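B12-binding domain-containing protein (Kitasatospora setae, PDB 6WTE) acts as a cobalamin- and [4Fe-4S]-dependent radical SAM methyltransferase (TsrM) that works by non-radical catalysis. Local coordinates at residues A[532-537]-A[555-560]; A[510-515]-A[550-555]. All coordinates share one frame; numbering follows the deposited sequence.

Contact 1. Residues A[532-537]-A[555-560]; sequences NPFLTS and EEIMRK. With EDO (1,2-ethanediol), chain O.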
ATOM      1  N   ASN A 532     -18.679  10.828  -6.627  1.00 35.30           N
ATOM      2  CA  ASN A 532     -19.095   9.513  -7.092  1.00 32.03           C
ATOM      3  C   ASN A 532     -20.471   9.195  -6.515  1.00 32.36           C
ATOM      4  O   ASN A 532     -20.601   8.993  -5.301  1.00 29.90           O
ATOM      5  CB  ASN A 532     -18.060   8.461  -6.683  1.00 31.03           C
ATOM      6  CG  ASN A 532     -18.296   7.112  -7.339  1.00 29.48           C
ATOM      7  OD1 ASN A 532     -19.403   6.583  -7.314  1.00 33.25           O
ATOM      8  ND2 ASN A 532     -17.245   6.543  -7.915  1.00 33.88           N
ATOM      9  N   PRO A 533     -21.520   9.145  -7.343  1.00 30.41           N
ATOM     10  CA  PRO A 533     -22.865   8.884  -6.799  1.00 27.69           C
ATOM     11  C   PRO A 533     -22.992   7.527  -6.129  1.00 29.91           C
ATOM     12  O   PRO A 533     -23.829   7.364  -5.228  1.00 25.81           O
ATOM     13  CB  PRO A 533     -23.769   8.993  -8.036  1.00 29.19           C
ATOM     14  CG  PRO A 533     -22.865   8.690  -9.188  1.00 30.35           C
ATOM     15  CD  PRO A 533     -21.531   9.275  -8.809  1.00 27.85           C
ATOM     16  N   PHE A 534     -22.193   6.544  -6.548  1.00 23.61           N
ATOM     17  CA  PHE A 534     -22.197   5.252  -5.874  1.00 24.08           C
ATOM     18  C   PHE A 534     -21.614   5.368  -4.472  1.00 26.76           C
ATOM     19  O   PHE A 534     -22.175   4.824  -3.512  1.00 21.74           O
ATOM     20  CB  PHE A 534     -21.428   4.227  -6.709  1.00 24.99           C
ATOM     21  CG  PHE A 534     -21.360   2.864  -6.088  1.00 23.45           C
ATOM     22  CD1 PHE A 534     -22.490   2.280  -5.539  1.00 23.75           C
ATOM     23  CD2 PHE A 534     -20.171   2.159  -6.064  1.00 21.61           C
ATOM     24  CE1 PHE A 534     -22.430   1.025  -4.970  1.00 21.15           C
ATOM     25  CE2 PHE A 534     -20.107   0.899  -5.496  1.00 22.07           C
ATOM     26  CZ  PHE A 534     -21.242   0.335  -4.946  1.00 16.61           C
ATOM     27  N   LEU A 535     -20.503   6.093  -4.329  1.00 23.09           N
ATOM     28  CA  LEU A 535     -19.917   6.286  -3.006  1.00 26.29           C
ATOM     29  C   LEU A 535     -20.874   7.035  -2.087  1.00 25.61           C
ATOM     30  O   LEU A 535     -21.061   6.650  -0.927  1.00 26.21           O
ATOM     31  CB  LEU A 535     -18.589   7.031  -3.131  1.00 28.87           C
ATOM     32  CG  LEU A 535     -17.443   6.183  -3.677  1.00 28.78           C
ATOM     33  CD1 LEU A 535     -16.175   7.012  -3.825  1.00 29.72           C
ATOM     34  CD2 LEU A 535     -17.202   5.011  -2.747  1.00 29.71           C
ATOM     35  N   THR A 536     -21.505   8.095  -2.596  1.00 23.82           N
ATOM     36  CA  THR A 536     -22.443   8.852  -1.778  1.00 23.94           C
ATOM     37  C   THR A 536     -23.653   8.011  -1.398  1.00 25.22           C
ATOM     38  O   THR A 536     -24.189   8.160  -0.294  1.00 22.94           O
ATOM     39  CB  THR A 536     -22.887  10.117  -2.512  1.00 29.45           C
ATOM     40  OG1 THR A 536     -23.621   9.756  -3.688  1.00 36.32           O
ATOM     41  CG2 THR A 536     -21.678  10.937  -2.926  1.00 32.79           C
ATOM     42  N   SER A 537     -24.090   7.121  -2.292  1.00 20.77           N
ATOM     43  CA  SER A 537     -25.235   6.270  -1.986  1.00 21.44           C
ATOM     44  C   SER A 537     -24.894   5.259  -0.899  1.00 22.91           C
ATOM     45  O   SER A 537     -25.719   4.989  -0.015  1.00 24.73           O
ATOM     46  CB  SER A 537     -25.715   5.565  -3.253  1.00 21.71           C
ATOM     47  OG  SER A 537     -26.193   6.506  -4.201  1.00 21.16           O
ATOM     48  N   GLU A 555     -26.065  -0.254  -9.282  1.00 15.57           N
ATOM     49  CA  GLU A 555     -27.210   0.464  -9.838  1.00 16.22           C
ATOM     50  C   GLU A 555     -28.396   0.439  -8.881  1.00 17.83           C
ATOM     51  O   GLU A 555     -29.066   1.462  -8.688  1.00 17.12           O
ATOM     52  CB  GLU A 555     -27.604  -0.111 -11.198  1.00 18.12           C
ATOM     53  CG  GLU A 555     -26.629   0.239 -12.314  1.00 24.53           C
ATOM     54  CD  GLU A 555     -27.201  -0.015 -13.693  1.00 31.70           C
ATOM     55  OE1 GLU A 555     -28.349   0.404 -13.947  1.00 38.92           O
ATOM     56  OE2 GLU A 555     -26.506  -0.640 -14.522  1.00 38.48           O
ATOM     57  N   GLU A 556     -28.664  -0.719  -8.270  1.00 16.31           N
ATOM     58  CA  GLU A 556     -29.761  -0.815  -7.310  1.00 16.58           C
ATOM     59  C   GLU A 556     -29.496   0.036  -6.075  1.00 16.43           C
ATOM     60  O   GLU A 556     -30.412   0.673  -5.541  1.00 16.84           O
ATOM     61  CB  GLU A 556     -29.979  -2.275  -6.908  1.00 17.66           C
ATOM     62  CG  GLU A 556     -30.833  -2.465  -5.644  1.00 17.66           C
ATOM     63  CD  GLU A 556     -32.245  -1.924  -5.774  1.00 18.95           C
ATOM     64  OE1 GLU A 556     -32.719  -1.730  -6.915  1.00 17.65           O
ATOM     65  OE2 GLU A 556     -32.897  -1.708  -4.725  1.00 17.46           O
ATOM     66  N   ILE A 557     -28.252   0.059  -5.607  1.00 15.87           N
ATOM     67  CA  ILE A 557     -27.942   0.840  -4.419  1.00 17.79           C
ATOM     68  C   ILE A 557     -28.138   2.324  -4.700  1.00 17.91           C
ATOM     69  O   ILE A 557     -28.649   3.068  -3.855  1.00 17.12           O
ATOM     70  CB  ILE A 557     -26.524   0.502  -3.937  1.00 19.73           C
ATOM     71  CG1 ILE A 557     -26.540  -0.907  -3.337  1.00 16.44           C
ATOM     72  CG2 ILE A 557     -26.033   1.530  -2.924  1.00 19.11           C
ATOM     73  CD1 ILE A 557     -25.185  -1.505  -3.102  1.00 19.29           C
ATOM     74  N   MET A 558     -27.790   2.769  -5.910  1.00 17.69           N
ATOM     75  CA  MET A 558     -28.054   4.160  -6.267  1.00 17.33           C
ATOM     76  C   MET A 558     -29.550   4.425  -6.410  1.00 18.91           C
ATOM     77  O   MET A 558     -30.042   5.478  -5.983  1.00 19.21           O
ATOM     78  CB  MET A 558     -27.290   4.519  -7.544  1.00 18.80           C
ATOM     79  CG  MET A 558     -25.793   4.653  -7.299  1.00 22.54           C
ATOM     80  SD  MET A 558     -24.791   5.097  -8.736  1.00 22.62           S
ATOM     81  CE  MET A 558     -25.038   3.687  -9.814  1.00 21.56           C
ATOM     82  N   ARG A 559     -30.304   3.469  -6.961  1.00 17.53           N
ATOM     83  CA  ARG A 559     -31.751   3.647  -7.028  1.00 18.22           C
ATOM     84  C   ARG A 559     -32.348   3.740  -5.631  1.00 18.29           C
ATOM     85  O   ARG A 559     -33.200   4.595  -5.365  1.00 19.73           O
ATOM     86  CB  ARG A 559     -32.398   2.500  -7.805  1.00 18.40           C
ATOM     87  CG  ARG A 559     -33.906   2.672  -7.998  1.00 19.16           C
ATOM     88  CD  ARG A 559     -34.607   1.328  -8.213  1.00 19.26           C
ATOM     89  NE  ARG A 559     -34.558   0.538  -6.989  1.00 18.88           N
ATOM     90  CZ  ARG A 559     -35.427   0.676  -5.992  1.00 19.18           C
ATOM     91  NH1 ARG A 559     -36.414   1.552  -6.094  1.00 19.84           N
ATOM     92  NH2 ARG A 559     -35.310  -0.067  -4.902  1.00 19.21           N
ATOM     93  N   LYS A 560     -31.905   2.867  -4.721  1.00 18.81           N
ATOM     94  CA  LYS A 560     -32.478   2.855  -3.382  1.00 24.12           C
ATOM     95  C   LYS A 560     -32.104   4.111  -2.611  1.00 24.90           C
ATOM     96  O   LYS A 560     -32.897   4.592  -1.796  1.00 26.82           O
ATOM     97  CB  LYS A 560     -32.030   1.608  -2.617  1.00 24.59           C
ATOM     98  CG  LYS A 560     -32.908   1.311  -1.403  1.00 32.13           C
ATOM     99  CD  LYS A 560     -32.869  -0.155  -1.004  1.00 30.45           C
ATOM    100  CE  LYS A 560     -31.690  -0.443  -0.094  1.00 32.37           C
ATOM    101  NZ  LYS A 560     -31.535  -1.901   0.162  1.00 28.06           N
TER
HETATM  102  C1  EDO O 813     -19.004   4.431  -9.682  1.00 31.81           C
HETATM  103  O1  EDO O 813     -17.782   3.933  -9.121  1.00 32.04           O
HETATM  104  C2  EDO O 813     -19.740   3.291 -10.370  1.00 26.65           C
HETATM  105  O2  EDO O 813     -21.045   3.716 -10.790  1.00 32.50           O

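Contact 2. Residues A[510-515]-A[550-555]; sequences DHHRVM and HWRGRE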
ATOM      1  N   ASP A 510     -21.574  -8.848 -18.458  1.00 19.29           N
ATOM      2  CA  ASP A 510     -20.697  -9.070 -17.316  1.00 17.62           C
ATOM      3  C   ASP A 510     -20.176  -7.781 -16.694  1.00 15.71           C
ATOM      4  O   ASP A 510     -19.414  -7.843 -15.724  1.00 14.65           O
ATOM      5  CB  ASP A 510     -19.494  -9.931 -17.731  1.00 17.09           C
ATOM      6  CG  ASP A 510     -19.880 -11.348 -18.106  1.00 24.57           C
ATOM      7  OD1 ASP A 510     -20.875 -11.866 -17.554  1.00 26.92           O
ATOM      8  OD2 ASP A 510     -19.165 -11.948 -18.942  1.00 23.15           O
ATOM      9  N   HIS A 511     -20.551  -6.616 -17.229  1.00 14.93           N
ATOM     10  CA  HIS A 511     -20.029  -5.356 -16.701  1.00 17.00           C
ATOM     11  C   HIS A 511     -20.364  -5.173 -15.224  1.00 14.44           C
ATOM     12  O   HIS A 511     -19.608  -4.530 -14.486  1.00 17.35           O
ATOM     13  CB  HIS A 511     -20.584  -4.186 -17.512  1.00 19.23           C
ATOM     14  CG  HIS A 511     -19.938  -4.014 -18.849  1.00 22.39           C
ATOM     15  ND1 HIS A 511     -20.486  -3.235 -19.845  1.00 31.45           N
ATOM     16  CD2 HIS A 511     -18.778  -4.502 -19.350  1.00 27.83           C
ATOM     17  CE1 HIS A 511     -19.700  -3.260 -20.905  1.00 27.74           C
ATOM     18  NE2 HIS A 511     -18.655  -4.020 -20.631  1.00 29.28           N
ATOM     19  N   HIS A 512     -21.484  -5.739 -14.771  1.00 15.27           N
ATOM     20  CA  HIS A 512     -21.867  -5.581 -13.375  1.00 15.26           C
ATOM     21  C   HIS A 512     -20.861  -6.235 -12.437  1.00 13.82           C
ATOM     22  O   HIS A 512     -20.735  -5.816 -11.282  1.00 13.57           O
ATOM     23  CB  HIS A 512     -23.255  -6.176 -13.154  1.00 17.81           C
ATOM     24  CG  HIS A 512     -23.293  -7.661 -13.311  1.00 18.25           C
ATOM     25  ND1 HIS A 512     -23.577  -8.515 -12.267  1.00 19.36           N
ATOM     26  CD2 HIS A 512     -23.036  -8.449 -14.382  1.00 16.45           C
ATOM     27  CE1 HIS A 512     -23.530  -9.764 -12.697  1.00 18.71           C
ATOM     28  NE2 HIS A 512     -23.197  -9.752 -13.974  1.00 19.88           N
ATOM     29  N   ARG A 513     -20.133  -7.256 -12.902  1.00 13.66           N
ATOM     30  CA  ARG A 513     -19.258  -8.015 -12.017  1.00 13.19           C
ATOM     31  C   ARG A 513     -17.777  -7.836 -12.334  1.00 16.05           C
ATOM     32  O   ARG A 513     -16.956  -8.629 -11.865  1.00 13.69           O
ATOM     33  CB  ARG A 513     -19.624  -9.504 -12.033  1.00 14.23           C
ATOM     34  CG  ARG A 513     -19.408 -10.249 -13.356  1.00 16.68           C
ATOM     35  CD  ARG A 513     -19.799 -11.727 -13.177  1.00 15.31           C
ATOM     36  NE  ARG A 513     -19.648 -12.550 -14.378  1.00 15.92           N
ATOM     37  CZ  ARG A 513     -18.610 -13.347 -14.620  1.00 19.26           C
ATOM     38  NH1 ARG A 513     -17.608 -13.430 -13.752  1.00 16.79           N
ATOM     39  NH2 ARG A 513     -18.569 -14.061 -15.737  1.00 19.42           N
ATOM     40  N   VAL A 514     -17.411  -6.809 -13.103  1.00 13.02           N
ATOM     41  CA  VAL A 514     -16.010  -6.559 -13.415  1.00 12.77           C
ATOM     42  C   VAL A 514     -15.648  -5.130 -13.050  1.00 15.19           C
ATOM     43  O   VAL A 514     -16.477  -4.215 -13.115  1.00 14.71           O
ATOM     44  CB  VAL A 514     -15.674  -6.805 -14.900  1.00 16.17           C
ATOM     45  CG1 VAL A 514     -16.056  -8.209 -15.306  1.00 18.28           C
ATOM     46  CG2 VAL A 514     -16.352  -5.778 -15.787  1.00 20.00           C
ATOM     47  N   MET A 515     -14.385  -4.948 -12.679  1.00 13.26           N
ATOM     48  CA  MET A 515     -13.777  -3.638 -12.488  1.00 12.89           C
ATOM     49  C   MET A 515     -12.651  -3.501 -13.498  1.00 17.04           C
ATOM     50  O   MET A 515     -11.685  -4.265 -13.453  1.00 14.75           O
ATOM     51  CB  MET A 515     -13.250  -3.486 -11.066  1.00 15.00           C
ATOM     52  CG  MET A 515     -14.342  -3.314 -10.027  1.00 14.97           C
ATOM     53  SD  MET A 515     -13.599  -2.947  -8.431  1.00 18.90           S
ATOM     54  CE  MET A 515     -15.044  -2.661  -7.415  1.00 17.76           C
ATOM     55  N   HIS A 550     -20.245  -4.440  -2.846  1.00 16.31           N
ATOM     56  CA  HIS A 550     -21.490  -3.854  -3.325  1.00 13.24           C
ATOM     57  C   HIS A 550     -21.412  -3.453  -4.792  1.00 12.97           C
ATOM     58  O   HIS A 550     -22.313  -2.770  -5.289  1.00 14.24           O
ATOM     59  CB  HIS A 550     -21.859  -2.650  -2.455  1.00 18.07           C
ATOM     60  CG  HIS A 550     -21.978  -2.986  -1.003  1.00 15.98           C
ATOM     61  ND1 HIS A 550     -22.870  -3.925  -0.532  1.00 16.86           N
ATOM     62  CD2 HIS A 550     -21.302  -2.530   0.078  1.00 17.62           C
ATOM     63  CE1 HIS A 550     -22.745  -4.027   0.780  1.00 21.05           C
ATOM     64  NE2 HIS A 550     -21.801  -3.191   1.175  1.00 19.07           N
ATOM     65  N   TRP A 551     -20.362  -3.876  -5.497  1.00 12.72           N
ATOM     66  CA  TRP A 551     -20.187  -3.490  -6.893  1.00 14.19           C
ATOM     67  C   TRP A 551     -21.273  -4.090  -7.784  1.00 15.46           C
ATOM     68  O   TRP A 551     -21.869  -3.389  -8.611  1.00 14.01           O
ATOM     69  CB  TRP A 551     -18.790  -3.911  -7.358  1.00 14.61           C
ATOM     70  CG  TRP A 551     -18.392  -3.407  -8.715  1.00 14.74           C
ATOM     71  CD1 TRP A 551     -18.224  -4.152  -9.845  1.00 15.46           C
ATOM     72  CD2 TRP A 551     -18.101  -2.051  -9.079  1.00 15.00           C
ATOM     73  NE1 TRP A 551     -17.845  -3.343 -10.894  1.00 15.78           N
ATOM     74  CE2 TRP A 551     -17.763  -2.050 -10.450  1.00 17.45           C
ATOM     75  CE3 TRP A 551     -18.090  -0.839  -8.381  1.00 18.37           C
ATOM     76  CZ2 TRP A 551     -17.428  -0.883 -11.135  1.00 17.95           C
ATOM     77  CZ3 TRP A 551     -17.751   0.321  -9.064  1.00 19.79           C
ATOM     78  CH2 TRP A 551     -17.431   0.288 -10.428  1.00 16.12           C
ATOM     79  N   ARG A 552     -21.563  -5.384  -7.622  1.00 13.89           N
ATOM     80  CA  ARG A 552     -22.587  -6.007  -8.463  1.00 16.16           C
ATOM     81  C   ARG A 552     -23.909  -5.251  -8.408  1.00 14.20           C
ATOM     82  O   ARG A 552     -24.581  -5.087  -9.433  1.00 16.51           O
ATOM     83  CB  ARG A 552     -22.805  -7.464  -8.053  1.00 14.82           C
ATOM     84  CG  ARG A 552     -21.747  -8.414  -8.569  1.00 14.43           C
ATOM     85  CD  ARG A 552     -22.200  -9.859  -8.456  1.00 14.39           C
ATOM     86  NE  ARG A 552     -21.163 -10.756  -8.955  1.00 15.94           N
ATOM     87  CZ  ARG A 552     -21.343 -12.035  -9.254  1.00 16.83           C
ATOM     88  NH1 ARG A 552     -22.540 -12.595  -9.114  1.00 21.64           N
ATOM     89  NH2 ARG A 552     -20.324 -12.753  -9.708  1.00 15.87           N
ATOM     90  N   GLY A 553     -24.287  -4.760  -7.230  1.00 15.28           N
ATOM     91  CA  GLY A 553     -25.577  -4.115  -7.087  1.00 16.38           C
ATOM     92  C   GLY A 553     -25.518  -2.602  -7.080  1.00 14.69           C
ATOM     93  O   GLY A 553     -26.391  -1.950  -6.499  1.00 15.00           O
ATOM     94  N   ARG A 554     -24.509  -2.021  -7.732  1.00 15.24           N
ATOM     95  CA  ARG A 554     -24.308  -0.580  -7.600  1.00 14.60           C
ATOM     96  C   ARG A 554     -25.473   0.216  -8.181  1.00 15.23           C
ATOM     97  O   ARG A 554     -25.847   1.262  -7.635  1.00 15.44           O
ATOM     98  CB  ARG A 554     -22.979  -0.167  -8.245  1.00 14.32           C
ATOM     99  CG  ARG A 554     -22.797  -0.539  -9.712  1.00 14.47           C
ATOM    100  CD  ARG A 554     -21.323  -0.328 -10.058  1.00 14.10           C
ATOM    101  NE  ARG A 554     -20.992  -0.551 -11.463  1.00 16.13           N
ATOM    102  CZ  ARG A 554     -20.776  -1.752 -11.986  1.00 18.95           C
ATOM    103  NH1 ARG A 554     -20.891  -2.827 -11.221  1.00 16.43           N
ATOM    104  NH2 ARG A 554     -20.451  -1.879 -13.269  1.00 18.95           N
ATOM    105  N   GLU A 555     -26.065  -0.254  -9.282  1.00 15.57           N
ATOM    106  CA  GLU A 555     -27.210   0.464  -9.838  1.00 16.22           C
ATOM    107  C   GLU A 555     -28.396   0.439  -8.881  1.00 17.83           C
ATOM    108  O   GLU A 555     -29.066   1.462  -8.688  1.00 17.12           O
ATOM    109  CB  GLU A 555     -27.604  -0.111 -11.198  1.00 18.12           C
ATOM    110  CG  GLU A 555     -26.629   0.239 -12.314  1.00 24.53           C
ATOM    111  CD  GLU A 555     -27.201  -0.015 -13.693  1.00 31.70           C
ATOM    112  OE1 GLU A 555     -28.349   0.404 -13.947  1.00 38.92           O
ATOM    113  OE2 GLU A 555     -26.506  -0.640 -14.522  1.00 38.48           O
TER
HETATM  114  O   HOH W   1     -25.764  -7.390 -10.402  1.00 24.94           O

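Contact 1. Residues A[532-537]-A[555-560]
Met558 reaches from its helix to the first turn of the helix that starts at Pro533. Its CG lies anti to the carbonyl carbon (chi1 -73°), which sets it beside the Ser537 hydroxyl; the bend at chi3 turns only the methyl. The sulfur and CG make the contact. Met558 SD sits 3.7 Å from Phe534 N and also touches CB and CG of Pro533, whose side chain it meets at a slant. One turn after Pro533, Ser537 OG comes 3.6 Å from Met558 CG. Ser537 OG donates to Pro533 O at 2.7 Å, so its polar end is turned back onto its own helix. Pro533 O also accepts from Thr536 OG1 and Ser537 N. Phe534 offers its ring edge, not a face, to the other helix. Phe534 CE1 meets Ile557 CG2 at 4.2 Å, with Ile557 CD1 equally near.

Asn532 caps the first helix. Its OD1 accepts from Leu535 N at 3.2 Å and, more weakly, from Phe534 N. Its ND2 bonds Asp526 and, at 2.9 Å and almost straight (172°), O1 of a 1,2-ethanediol that probably came from the crystallisation liquor. An alanine here would probably leave Leu535 N without its capping acceptor and Asp526 without this amide donor, and so weaken the start of the helix.

The axes of the two short segments approach to 8.9 Å and are inclined at 62°. Helix 533-540 thus packs across the early turns of helix 554-566, near the chain's C-terminus. Tyr543 and His550, from the loop between these helices, lie against Ile557.

Contact 2. Residues A[510-515]-A[550-555]
Met515 lies against one face of the Trp551 indole, and Arg554, from the same turn as Trp551, lies against the other. Met515 CE is over its face, 3.5 Å from Trp551 CD2, and Met515 CG makes a CH-pi contact with the five-membered ring. The sulfur completes a Met-aromatic contact. Arg554 NH1 stands above the opposite face, 3.1 Å from the ring plane and toward the rim. At the edge, Trp551 NE1 donates to Val514 O at 2.8 Å. The indole is therefore held on both faces and by its N-H.

The Arg554 chain runs extended from CG to NE. Its guanidinium meets two successive carbonyls in its own plane: Arg554 NH2 donates to His511 O at 3.0 Å and nearly straight (170°), and Arg554 NH1 to His512 O at 3.0 Å. NH1 also bonds Trp551 O, while NE pairs with Glu524. This charge probably polarises the carbonyls that it grips.

Arg552 and Arg513 lie side by side and point the same way. Arg552 NH2 is 3.7 Å from Arg513 CD. These like charges have separate partners: Arg552 bonds the carbonyls of Ala402 and Thr403, and Arg513 that of Met398. Arg513 NE also makes a long, weak salt bridge to Asp510 OD1. A water joins His512 ND1 to Arg552 O.

Trp551 to Arg554 form a type I beta turn, with Gly553 as N-cap of helix 554-566. This turn docks on the 3-10 segment 510-512 and on strand 514-515. That strand pairs in parallel with strand 404-412, in the sheet that carries the parallel strands of the radical SAM core, consistent with the partial TIM barrel of this family.

The centres of contacts 1 and 2 are about 12 Å apart, on the same side of the chain's centre. Both use helix 554-566 and share Glu555: contact 2 takes the turn leading into it, contact 1 its early turns. Along the chain the segments alternate, in the order 510-515, 532-537, 550-555, 555-560. The two packings touch directly, since the Phe534 ring reaches the backbone of His550 and the side chains of Trp551 and Arg554. The C-terminal part is thereby tied both to helix 533-540 and to strand 514-515 of the large mixed sheet. Neither contact lines the cobalamin: it is about 10 Å from the Met515 side chain and about 13 Å from that of Phe534.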